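Local structure of MHC class I-like protein MILL2 (6A97) at residues R229-V234 with L280-H285. The protein binds heparan sulfate proteoglycans on the surface of fibroblasts as a GPI-anchored, MHC class I-like membrane protein. Numbering follows the deposited sequence.
Sequences REATLV and LRHGNH
The carbonyl oxygen of Glu230 accepts a hydrogen bond from His282 ND1 at 2.7 Å; the bond is moderately bent (155°), with the oxygen only 3° out of the imidazole plane and the donor nearly in line with the C=O bond. His282 CG stands anti to the backbone N, and the ring meets the oxygen with its edge. At the far side of the ring NE2 is hydrogen-bonded to the backbone N of Tyr227, so the imidazole ties both ends of the 227-230 approach to strand 231-237.

Beyond it the strands run antiparallel: the N-to-C directions of strand segments 231-234 and 280-282 differ by 171°. Thr232 and Arg281 form a hydrogen-bonded pair, with Thr232 N to Arg281 O at 3.0 Å and Arg281 N to Thr232 O at 2.9 Å. Their side chains lie side by side, Thr232 OG1 touching Arg281 CB at 3.3 Å. The Arg281 chain then bends at chi2, and NE reaches Gly283 O at 2.8 Å within the type II' turn 282-285, while NH2 also bonds the backbone of the chain of another protein.

Leu233 and Leu280 form the next, non-hydrogen-bonded pair, and their side chains lie on the face opposite to that of Thr232 and Arg281. Leu233 CD2 packs on Leu280 CB at 3.7 Å, and Leu280 CD1 reaches Ala231 CB at 4.1 Å. This apolar face turns toward strand 217-226, where Leu233 meets Cys221, a half of the Cys221-Cys278 disulfide. Two antiparallel sheets packed face to face around such a disulfide are the hallmark of the immunoglobulin C1-set sandwich, here the alpha-3 domain of a class I-like chain.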
ATOM      1  N   ARG A 229      11.405   3.782  -0.098  1.00 47.82           N
ATOM      2  CA  ARG A 229      10.291   4.636   0.298  1.00 57.61           C
ATOM      3  C   ARG A 229       8.954   4.180  -0.284  1.00 61.45           C
ATOM      4  O   ARG A 229       8.010   4.964  -0.370  1.00 69.04           O
ATOM      5  CB  ARG A 229      10.565   6.081  -0.122  1.00 66.29           C
ATOM      6  CG  ARG A 229      11.725   6.722   0.614  1.00 66.36           C
ATOM      7  CD  ARG A 229      12.196   7.974  -0.096  1.00 63.88           C
ATOM      8  NE  ARG A 229      13.343   8.575   0.574  1.00 66.21           N
ATOM      9  CZ  ARG A 229      13.329   9.777   1.137  1.00 71.99           C
ATOM     10  NH1 ARG A 229      12.226  10.512   1.101  1.00 67.53           N
ATOM     11  NH2 ARG A 229      14.419  10.245   1.727  1.00 70.76           N
ATOM     12  N   GLU A 230       8.872   2.914  -0.676  1.00 54.55           N
ATOM     13  CA  GLU A 230       7.641   2.386  -1.256  1.00 56.31           C
ATOM     14  C   GLU A 230       7.075   1.243  -0.428  1.00 56.82           C
ATOM     15  O   GLU A 230       7.762   0.255  -0.160  1.00 59.47           O
ATOM     16  CB  GLU A 230       7.880   1.920  -2.691  1.00 60.05           C
ATOM     17  CG  GLU A 230       8.294   3.036  -3.633  1.00 74.43           C
ATOM     18  CD  GLU A 230       8.513   2.545  -5.051  1.00 86.48           C
ATOM     19  OE1 GLU A 230       9.368   1.652  -5.247  1.00 90.38           O
ATOM     20  OE2 GLU A 230       7.832   3.053  -5.969  1.00 91.76           O
ATOM     21  N   ALA A 231       5.817   1.389  -0.024  1.00 43.68           N
ATOM     22  CA  ALA A 231       5.140   0.372   0.771  1.00 39.41           C
ATOM     23  C   ALA A 231       3.639   0.617   0.783  1.00 41.89           C
ATOM     24  O   ALA A 231       3.177   1.739   0.563  1.00 36.87           O
ATOM     25  CB  ALA A 231       5.684   0.354   2.189  1.00 40.02           C
ATOM     26  N   THR A 232       2.875  -0.442   1.024  1.00 36.58           N
ATOM     27  CA  THR A 232       1.442  -0.297   1.226  1.00 37.58           C
ATOM     28  C   THR A 232       1.024  -1.032   2.485  1.00 39.01           C
ATOM     29  O   THR A 232       1.491  -2.142   2.758  1.00 40.13           O
ATOM     30  CB  THR A 232       0.621  -0.834   0.027  1.00 46.54           C
ATOM     31  OG1 THR A 232       0.848  -2.239  -0.124  1.00 59.07           O
ATOM     32  CG2 THR A 232       1.001  -0.119  -1.258  1.00 49.67           C
ATOM     33  N   LEU A 233       0.156  -0.393   3.259  1.00 40.37           N
ATOM     34  CA  LEU A 233      -0.449  -1.011   4.429  1.00 39.71           C
ATOM     35  C   LEU A 233      -1.952  -1.046   4.231  1.00 40.71           C
ATOM     36  O   LEU A 233      -2.547  -0.070   3.770  1.00 42.09           O
ATOM     37  CB  LEU A 233      -0.105  -0.248   5.707  1.00 40.41           C
ATOM     38  CG  LEU A 233       1.296  -0.410   6.293  1.00 40.62           C
ATOM     39  CD1 LEU A 233       1.489   0.566   7.438  1.00 45.59           C
ATOM     40  CD2 LEU A 233       1.514  -1.844   6.774  1.00 42.10           C
ATOM     41  N   VAL A 234      -2.567  -2.171   4.568  1.00 40.63           N
ATOM     42  CA  VAL A 234      -4.013  -2.286   4.469  1.00 40.97           C
ATOM     43  C   VAL A 234      -4.561  -2.977   5.712  1.00 43.40           C
ATOM     44  O   VAL A 234      -4.010  -3.976   6.172  1.00 47.66           O
ATOM     45  CB  VAL A 234      -4.445  -3.058   3.194  1.00 46.59           C
ATOM     46  CG1 VAL A 234      -3.724  -4.387   3.089  1.00 45.35           C
ATOM     47  CG2 VAL A 234      -5.954  -3.266   3.172  1.00 59.20           C
ATOM     48  N   LEU A 280       1.192  -5.806   5.241  1.00 40.43           N
ATOM     49  CA  LEU A 280       2.217  -4.970   4.632  1.00 39.56           C
ATOM     50  C   LEU A 280       2.725  -5.563   3.326  1.00 38.74           C
ATOM     51  O   LEU A 280       3.042  -6.751   3.258  1.00 44.40           O
ATOM     52  CB  LEU A 280       3.401  -4.774   5.588  1.00 38.70           C
ATOM     53  CG  LEU A 280       4.662  -4.196   4.929  1.00 37.45           C
ATOM     54  CD1 LEU A 280       4.500  -2.708   4.632  1.00 37.28           C
ATOM     55  CD2 LEU A 280       5.913  -4.460   5.779  1.00 36.67           C
ATOM     56  N   ARG A 281       2.787  -4.733   2.290  1.00 38.07           N
ATOM     57  CA  ARG A 281       3.510  -5.081   1.073  1.00 39.78           C
ATOM     58  C   ARG A 281       4.714  -4.154   0.926  1.00 43.70           C
ATOM     59  O   ARG A 281       4.571  -2.930   0.933  1.00 41.12           O
ATOM     60  CB  ARG A 281       2.606  -4.980  -0.157  1.00 46.13           C
ATOM     61  CG  ARG A 281       3.357  -4.880  -1.476  1.00 60.74           C
ATOM     62  CD  ARG A 281       3.910  -6.228  -1.909  1.00 73.25           C
ATOM     63  NE  ARG A 281       4.765  -6.126  -3.092  1.00 72.94           N
ATOM     64  CZ  ARG A 281       4.316  -6.065  -4.344  1.00 72.36           C
ATOM     65  NH1 ARG A 281       3.014  -6.087  -4.591  1.00 74.07           N
ATOM     66  NH2 ARG A 281       5.174  -5.980  -5.354  1.00 73.49           N
ATOM     67  N   HIS A 282       5.902  -4.734   0.815  1.00 49.41           N
ATOM     68  CA  HIS A 282       7.112  -3.946   0.596  1.00 49.62           C
ATOM     69  C   HIS A 282       8.117  -4.750  -0.201  1.00 46.44           C
ATOM     70  O   HIS A 282       8.621  -5.767   0.275  1.00 45.11           O
ATOM     71  CB  HIS A 282       7.737  -3.502   1.919  1.00 44.55           C
ATOM     72  CG  HIS A 282       9.063  -2.823   1.755  1.00 48.31           C
ATOM     73  ND1 HIS A 282       9.211  -1.636   1.070  1.00 46.89           N
ATOM     74  CD2 HIS A 282      10.304  -3.173   2.172  1.00 49.04           C
ATOM     75  CE1 HIS A 282      10.485  -1.281   1.079  1.00 52.80           C
ATOM     76  NE2 HIS A 282      11.168  -2.196   1.740  1.00 51.68           N
ATOM     77  N   GLY A 283       8.407  -4.288  -1.410  1.00 46.48           N
ATOM     78  CA  GLY A 283       9.295  -5.006  -2.301  1.00 52.25           C
ATOM     79  C   GLY A 283       8.711  -6.365  -2.621  1.00 50.31           C
ATOM     80  O   GLY A 283       7.584  -6.468  -3.104  1.00 44.99           O
ATOM     81  N   ASN A 284       9.471  -7.414  -2.335  1.00 47.80           N
ATOM     82  CA  ASN A 284       9.016  -8.769  -2.607  1.00 54.06           C
ATOM     83  C   ASN A 284       8.290  -9.374  -1.414  1.00 48.26           C
ATOM     84  O   ASN A 284       7.790 -10.493  -1.495  1.00 41.44           O
ATOM     85  CB  ASN A 284      10.193  -9.667  -2.996  1.00 59.13           C
ATOM     86  CG  ASN A 284      10.898  -9.197  -4.252  1.00 60.42           C
ATOM     87  OD1 ASN A 284      10.349  -8.428  -5.039  1.00 58.92           O
ATOM     88  ND2 ASN A 284      12.122  -9.668  -4.450  1.00 67.68           N
ATOM     89  N   HIS A 285       8.248  -8.633  -0.309  1.00 39.84           N
ATOM     90  CA  HIS A 285       7.657  -9.117   0.938  1.00 39.02           C
ATOM     91  C   HIS A 285       6.164  -8.834   1.060  1.00 37.43           C
ATOM     92  O   HIS A 285       5.688  -7.761   0.693  1.00 38.97           O
ATOM     93  CB  HIS A 285       8.353  -8.490   2.151  1.00 45.13           C
ATOM     94  CG  HIS A 285       9.818  -8.778   2.234  1.00 54.54           C
ATOM     95  ND1 HIS A 285      10.341  -9.729   3.085  1.00 55.49           N
ATOM     96  CD2 HIS A 285      10.874  -8.227   1.591  1.00 53.98           C
ATOM     97  CE1 HIS A 285      11.655  -9.759   2.952  1.00 51.36           C
ATOM     98  NE2 HIS A 285      12.004  -8.858   2.052  1.00 53.29           N
TER